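Local coordinates for putative exported protein (Bordetella pertussis Tohama I, PDB 2PFZ) that binds pyroglutamic acid as an extracytoplasmic solute receptor, probably delivering it to a tripartite ATP-independent periplasmic (TRAP) transporter, at residues 19-22 with 23-27; 11-14 with 15-18; 130-133 with 134-137. All blocks are in the same frame, centred on the assembly; numbering follows the deposited sequence.

Contact 1 (19-22 with 23-27); sequences LTQF and VKDVD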
loop_
_atom_site.group_PDB
_atom_site.type_symbol
_atom_site.label_atom_id
_atom_site.label_comp_id
_atom_site.label_asym_id
_atom_site.label_seq_id
_atom_site.Cartn_x
_atom_site.Cartn_y
_atom_site.Cartn_z
ATOM N N LEU A 19 -11.967 6.309 2.605
ATOM C CA LEU A 19 -11.651 7.504 3.413
ATOM C C LEU A 19 -12.839 8.469 3.429
ATOM O O LEU A 19 -13.095 9.143 4.439
ATOM C CB LEU A 19 -10.422 8.246 2.872
ATOM C CG LEU A 19 -9.066 7.656 3.272
ATOM C CD1 LEU A 19 -7.971 8.197 2.323
ATOM C CD2 LEU A 19 -8.745 8.018 4.711
ATOM N N THR A 20 -13.525 8.541 2.293
ATOM C CA THR A 20 -14.708 9.394 2.115
ATOM C C THR A 20 -15.830 8.965 3.074
ATOM O O THR A 20 -16.437 9.804 3.756
ATOM C CB THR A 20 -15.142 9.440 0.630
ATOM O OG1 THR A 20 -14.097 10.048 -0.140
ATOM C CG2 THR A 20 -16.419 10.267 0.433
ATOM N N GLN A 21 -16.068 7.662 3.164
ATOM C CA GLN A 21 -17.028 7.133 4.147
ATOM C C GLN A 21 -16.549 7.339 5.583
ATOM O O GLN A 21 -17.352 7.629 6.475
ATOM C CB GLN A 21 -17.330 5.654 3.893
ATOM C CG GLN A 21 -18.523 5.107 4.701
ATOM C CD GLN A 21 -19.776 5.975 4.600
ATOM O OE1 GLN A 21 -20.254 6.516 5.604
ATOM N NE2 GLN A 21 -20.304 6.125 3.392
ATOM N N PHE A 22 -15.243 7.171 5.797
ATOM C CA PHE A 22 -14.610 7.385 7.096
ATOM C C PHE A 22 -14.874 8.798 7.599
ATOM O O PHE A 22 -15.285 8.972 8.751
ATOM C CB PHE A 22 -13.101 7.126 6.986
ATOM C CG PHE A 22 -12.290 7.650 8.145
ATOM C CD1 PHE A 22 -12.390 7.078 9.399
ATOM C CD2 PHE A 22 -11.390 8.706 7.958
ATOM C CE1 PHE A 22 -11.641 7.553 10.469
ATOM C CE2 PHE A 22 -10.647 9.219 9.034
ATOM C CZ PHE A 22 -10.763 8.630 10.284
ATOM N N VAL A 23 -14.661 9.807 6.749
ATOM C CA VAL A 23 -14.815 11.184 7.223
ATOM C C VAL A 23 -16.292 11.448 7.578
ATOM O O VAL A 23 -16.578 12.144 8.557
ATOM C CB VAL A 23 -14.192 12.274 6.275
ATOM C CG1 VAL A 23 -12.709 12.113 6.134
ATOM C CG2 VAL A 23 -14.836 12.259 4.910
ATOM N N LYS A 24 -17.211 10.877 6.790
ATOM C CA LYS A 24 -18.646 10.879 7.098
ATOM C C LYS A 24 -18.968 10.190 8.432
ATOM O O LYS A 24 -19.803 10.675 9.181
ATOM C CB LYS A 24 -19.454 10.215 5.972
ATOM C CG LYS A 24 -19.389 10.930 4.626
ATOM C CD LYS A 24 -20.255 10.251 3.597
ATOM C CE LYS A 24 -20.089 10.930 2.230
ATOM N NZ LYS A 24 -20.832 10.234 1.136
ATOM N N ASP A 25 -18.318 9.061 8.727
ATOM C CA ASP A 25 -18.496 8.370 10.007
ATOM C C ASP A 25 -17.982 9.197 11.189
ATOM O O ASP A 25 -18.597 9.208 12.250
ATOM C CB ASP A 25 -17.813 6.993 10.008
ATOM C CG ASP A 25 -18.510 5.970 9.104
ATOM O OD1 ASP A 25 -19.587 6.270 8.526
ATOM O OD2 ASP A 25 -17.958 4.851 8.955
ATOM N N VAL A 26 -16.850 9.880 11.015
ATOM C CA VAL A 26 -16.299 10.705 12.103
ATOM C C VAL A 26 -17.232 11.877 12.417
ATOM O O VAL A 26 -17.444 12.199 13.591
ATOM C CB VAL A 26 -14.885 11.256 11.787
ATOM C CG1 VAL A 26 -14.387 12.137 12.953
ATOM C CG2 VAL A 26 -13.904 10.130 11.541
ATOM N N ASP A 27 -17.766 12.500 11.369
ATOM C CA ASP A 27 -18.766 13.553 11.501
ATOM C C ASP A 27 -19.979 13.004 12.271
ATOM O O ASP A 27 -20.342 13.531 13.334
ATOM C CB ASP A 27 -19.141 14.058 10.105
ATOM C CG ASP A 27 -19.929 15.355 10.122
ATOM O OD1 ASP A 27 -19.890 16.103 11.108
ATOM O OD2 ASP A 27 -20.595 15.633 9.108
#
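F22 and V26 meet one helical turn apart through a CH-pi contact. CG2 of V26 sits over one face of the F22 ring, offset toward its rim, 3.9 Å from the ring centroid. The closest ring atom is CE1 of F22, 3.6 Å from CG2 of V26. F22 holds CG anti to its backbone N (chi1 165°), which stands the ring out from the helix with one face toward this methyl. V23 adds a looser apolar touch, with its CG1 4.1 Å from CD2 of F22. On the outer side, T20 and K24 run alongside each other and point the same way. CG2 of T20 lies 4.1 Å from CE of K24, along the extended lysine chain.

The backbone bonds are those of a regular alpha helix. V23 N donates to L19 O at 2.9 Å, D25 N to Q21 O at 2.8 Å, and V26 N to F22 O at 2.9 Å. The bond from K24 N to T20 O is weak, at 3.3 Å.

D25 sends its carboxylate to a salt bridge with R238. F22 also meets Y115 edge-to-face, and V23 packs on I36 and L38. F22 packs on L228 of helix 222-256 and L114 of strand 111-118, and V26 on A231 of the same helix. This is the helix of a beta-alpha-beta unit, strand 2-6, helix 14-30 and strand 35-39, in a periplasmic binding protein fold.

Contact 2 (11-14 with 15-18); sequences ASNL and HVEN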
loop_
_atom_site.group_PDB
_atom_site.type_symbol
_atom_site.label_atom_id
_atom_site.label_comp_id
_atom_site.label_asym_id
_atom_site.label_seq_id
_atom_site.Cartn_x
_atom_site.Cartn_y
_atom_site.Cartn_z
ATOM N N ALA A 11 -10.024 10.210 -6.221
ATOM C CA ALA A 11 -11.323 9.951 -5.632
ATOM C C ALA A 11 -11.881 8.564 -5.989
ATOM O O ALA A 11 -12.551 7.946 -5.165
ATOM C CB ALA A 11 -12.328 11.055 -6.030
ATOM N N SER A 12 -11.586 8.070 -7.194
ATOM C CA SER A 12 -12.121 6.779 -7.643
ATOM C C SER A 12 -11.408 5.576 -7.014
ATOM O O SER A 12 -11.878 4.439 -7.101
ATOM C CB SER A 12 -12.137 6.679 -9.171
ATOM O OG SER A 12 -10.841 6.812 -9.705
ATOM N N ASN A 13 -10.286 5.831 -6.353
ATOM C CA ASN A 13 -9.523 4.754 -5.733
ATOM C C ASN A 13 -10.204 4.179 -4.477
ATOM O O ASN A 13 -10.771 4.929 -3.643
ATOM C CB ASN A 13 -8.099 5.233 -5.482
ATOM C CG ASN A 13 -7.289 4.278 -4.622
ATOM O OD1 ASN A 13 -6.618 3.361 -5.127
ATOM N ND2 ASN A 13 -7.357 4.478 -3.328
ATOM N N LEU A 14 -10.158 2.850 -4.359
ATOM C CA LEU A 14 -10.798 2.125 -3.248
ATOM C C LEU A 14 -10.422 2.668 -1.847
ATOM O O LEU A 14 -11.303 2.797 -0.980
ATOM C CB LEU A 14 -10.575 0.591 -3.358
ATOM C CG LEU A 14 -9.195 -0.012 -3.020
ATOM C CD1 LEU A 14 -9.068 -0.383 -1.538
ATOM C CD2 LEU A 14 -8.855 -1.214 -3.914
ATOM N N HIS A 15 -9.150 3.012 -1.612
ATOM C CA HIS A 15 -8.769 3.570 -0.293
ATOM C C HIS A 15 -9.432 4.923 -0.037
ATOM O O HIS A 15 -9.761 5.246 1.099
ATOM C CB HIS A 15 -7.260 3.767 -0.163
ATOM C CG HIS A 15 -6.482 2.488 -0.117
ATOM N ND1 HIS A 15 -6.362 1.723 1.023
ATOM C CD2 HIS A 15 -5.807 1.825 -1.088
ATOM C CE1 HIS A 15 -5.628 0.656 0.760
ATOM N NE2 HIS A 15 -5.276 0.697 -0.514
ATOM N N VAL A 16 -9.609 5.712 -1.103
ATOM C CA VAL A 16 -10.145 7.078 -0.972
ATOM C C VAL A 16 -11.671 7.045 -0.868
ATOM O O VAL A 16 -12.270 7.820 -0.092
ATOM C CB VAL A 16 -9.663 7.995 -2.113
ATOM C CG1 VAL A 16 -10.081 9.444 -1.858
ATOM C CG2 VAL A 16 -8.129 7.921 -2.228
ATOM N N GLU A 17 -12.301 6.174 -1.662
ATOM C CA GLU A 17 -13.710 5.828 -1.450
ATOM C C GLU A 17 -13.935 5.486 0.028
ATOM O O GLU A 17 -14.879 5.987 0.634
ATOM C CB GLU A 17 -14.135 4.652 -2.331
ATOM C CG GLU A 17 -15.608 4.237 -2.129
ATOM C CD GLU A 17 -16.037 3.094 -3.062
ATOM O OE1 GLU A 17 -17.186 2.579 -2.920
ATOM O OE2 GLU A 17 -15.230 2.702 -3.938
ATOM N N ASN A 18 -13.061 4.662 0.614
ATOM C CA ASN A 18 -13.188 4.284 2.039
ATOM C C ASN A 18 -12.982 5.503 2.940
ATOM O O ASN A 18 -13.698 5.690 3.950
ATOM C CB ASN A 18 -12.171 3.185 2.409
ATOM C CG ASN A 18 -12.443 2.543 3.740
ATOM O OD1 ASN A 18 -13.588 2.245 4.086
ATOM N ND2 ASN A 18 -11.391 2.291 4.488
#
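N13 O is gripped by two backbone amides of the first helical turn. E17 N is 2.8 Å from N13 O, and the bond is almost straight, with an N-H...O angle of 174°. V16 N also reaches N13 O, at 2.9 Å, but this bond is weak and poorly aligned. N13 is the N-cap residue, and its carbonyl opens the run of helical bonds. The next bond follows in step, from N18 N to L14 O at 3.0 Å.

The side chains of L14 and H15 extend alongside one another in the same direction. CD1 of L14 sits over the centre of one face of the imidazole, 4.0 Å from the ring centroid. This is a CH-pi contact. L14 takes an unusual helix rotamer, with CG between its backbone N and carbonyl carbon (chi1 75°), and this brings CD1 over the neighbouring ring. The N13 amide group lies at the edge of the same ring, and the two planes are nearly parallel, 18° apart. CG1 of V16 turns back to the loop, 4.0 Å from CA of A11.

Around the helix start, N13 and L14 touch S184 of helix 183-188. The H15 ring meets W119 of the ligand pocket and packs on V117 of strand 111-118. N18 bonds A235 and R238 of helix 222-256, and L14 touches S243 of that helix.

Contact 3 (130-133 with 134-137); sequences IKQV and SDMK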
loop_
_atom_site.group_PDB
_atom_site.type_symbol
_atom_site.label_atom_id
_atom_site.label_comp_id
_atom_site.label_asym_id
_atom_site.label_seq_id
_atom_site.Cartn_x
_atom_site.Cartn_y
_atom_site.Cartn_z
ATOM N N ILE A 130 6.304 -13.425 -19.722
ATOM C CA ILE A 130 7.096 -13.683 -18.531
ATOM C C ILE A 130 6.690 -15.027 -17.975
ATOM O O ILE A 130 5.625 -15.158 -17.367
ATOM C CB ILE A 130 6.908 -12.585 -17.445
ATOM C CG1 ILE A 130 7.132 -11.174 -18.029
ATOM C CG2 ILE A 130 7.821 -12.864 -16.246
ATOM C CD1 ILE A 130 6.981 -10.016 -16.985
ATOM N N LYS A 131 7.535 -16.031 -18.214
ATOM C CA LYS A 131 7.277 -17.378 -17.737
ATOM C C LYS A 131 8.284 -17.748 -16.653
ATOM O O LYS A 131 8.117 -18.745 -15.953
ATOM C CB LYS A 131 7.285 -18.357 -18.918
ATOM C CG LYS A 131 5.967 -18.314 -19.709
ATOM C CD LYS A 131 6.080 -18.866 -21.144
ATOM C CE LYS A 131 6.481 -17.779 -22.165
ATOM N NZ LYS A 131 5.583 -16.561 -22.158
ATOM N N GLN A 132 9.313 -16.916 -16.512
ATOM C CA GLN A 132 10.348 -17.080 -15.484
ATOM C C GLN A 132 10.981 -15.726 -15.159
ATOM O O GLN A 132 10.871 -14.781 -15.935
ATOM C CB GLN A 132 11.426 -18.061 -15.963
ATOM C CG GLN A 132 12.070 -17.614 -17.249
ATOM C CD GLN A 132 12.925 -18.675 -17.906
ATOM O OE1 GLN A 132 13.748 -19.323 -17.263
ATOM N NE2 GLN A 132 12.746 -18.840 -19.207
ATOM N N VAL A 133 11.657 -15.637 -14.021
ATOM C CA VAL A 133 12.238 -14.360 -13.595
ATOM C C VAL A 133 13.146 -13.736 -14.649
ATOM O O VAL A 133 13.081 -12.525 -14.874
ATOM C CB VAL A 133 12.924 -14.454 -12.210
ATOM C CG1 VAL A 133 13.923 -13.326 -12.006
ATOM C CG2 VAL A 133 11.866 -14.403 -11.126
ATOM N N SER A 134 13.942 -14.562 -15.329
ATOM C CA SER A 134 14.875 -14.060 -16.346
ATOM C C SER A 134 14.179 -13.272 -17.457
ATOM O O SER A 134 14.777 -12.368 -18.038
ATOM C CB SER A 134 15.743 -15.189 -16.932
ATOM O OG SER A 134 14.967 -16.095 -17.689
ATOM N N ASP A 135 12.918 -13.603 -17.742
ATOM C CA ASP A 135 12.149 -12.861 -18.748
ATOM C C ASP A 135 11.929 -11.394 -18.350
ATOM O O ASP A 135 11.362 -10.624 -19.117
ATOM C CB ASP A 135 10.786 -13.513 -19.003
ATOM C CG ASP A 135 10.892 -14.876 -19.675
ATOM O OD1 ASP A 135 11.848 -15.110 -20.436
ATOM O OD2 ASP A 135 10.000 -15.705 -19.455
ATOM N N MET A 136 12.357 -11.024 -17.141
ATOM C CA MET A 136 12.156 -9.656 -16.660
ATOM C C MET A 136 13.391 -8.749 -16.751
ATOM O O MET A 136 13.304 -7.529 -16.528
ATOM C CB MET A 136 11.611 -9.691 -15.239
ATOM C CG MET A 136 10.169 -10.157 -15.201
ATOM S SD MET A 136 9.432 -9.950 -13.565
ATOM C CE MET A 136 10.239 -11.253 -12.752
ATOM N N LYS A 137 14.529 -9.345 -17.099
ATOM C CA LYS A 137 15.775 -8.608 -17.243
ATOM C C LYS A 137 15.615 -7.499 -18.281
ATOM O O LYS A 137 15.135 -7.734 -19.404
ATOM C CB LYS A 137 16.939 -9.556 -17.590
ATOM C CG LYS A 137 18.317 -9.000 -17.203
ATOM C CD LYS A 137 19.442 -9.975 -17.518
ATOM C CE LYS A 137 20.098 -9.628 -18.843
ATOM N NZ LYS A 137 20.801 -8.299 -18.810
HETATM O O HOH W 1 14.501 -17.270 -14.861
#
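The side chains of I130 and D135 pass antiparallel to each other where a compact turn leads into a short 3-10 segment, in the loop between strand 123-126 and strand 140-143 of the mixed sheet. D135 keeps CG beside its own backbone N (chi1 -67°), and its carboxylate reaches back to the start of the turn. There OD2 of D135 takes two backbone amides. K131 N comes to its anti lone pair at 2.8 Å and nearly straight (170°). Q132 N meets the same oxygen from above the carboxylate plane, at 3.3 Å. Two bonds on one oxygen should limit rotation of the carboxylate.

The Q132 side chain crosses that of D135 at about a right angle, with amide and carboxylate planes 89° apart. The chain itself is held by D135 N to Q132 O at 3.0 Å and M136 N to V133 O at 2.8 Å, both from amide i+3 to carbonyl i.

M136 stands across I130 at about a right angle, its CG 3.7 Å from CD1 of I130. It runs at a slant to V133, its CE near CG2 of V133. V133 and M136 face L272 of helix 266-287 and V155 of helix 146-155; I130 lies on L268. On the outer side one water joins the two segments: it donates to OE1 of Q132 and accepts from S134 N, 2.8 Å away.

Contacts 1 and 2 are consecutive parts of helix 14-30. Contact 2 caps its start and contact 1 follows along its body, with centres about 12 Å apart. R238 of helix 222-256 ties them together, since it pairs with N18 of contact 2 and D25 of contact 1. Contact 2 is the nearer to the ligand: the N13 side chain is about 6 Å from the bound pyroglutamic acid, and the L19 side chain about 13 Å. Contact 3 stands apart, beside the six-stranded mixed sheet that supplies pocket residues R142 and S181. Its centre is about 43 Å from that of contact 1 and about 33 Å from that of contact 2.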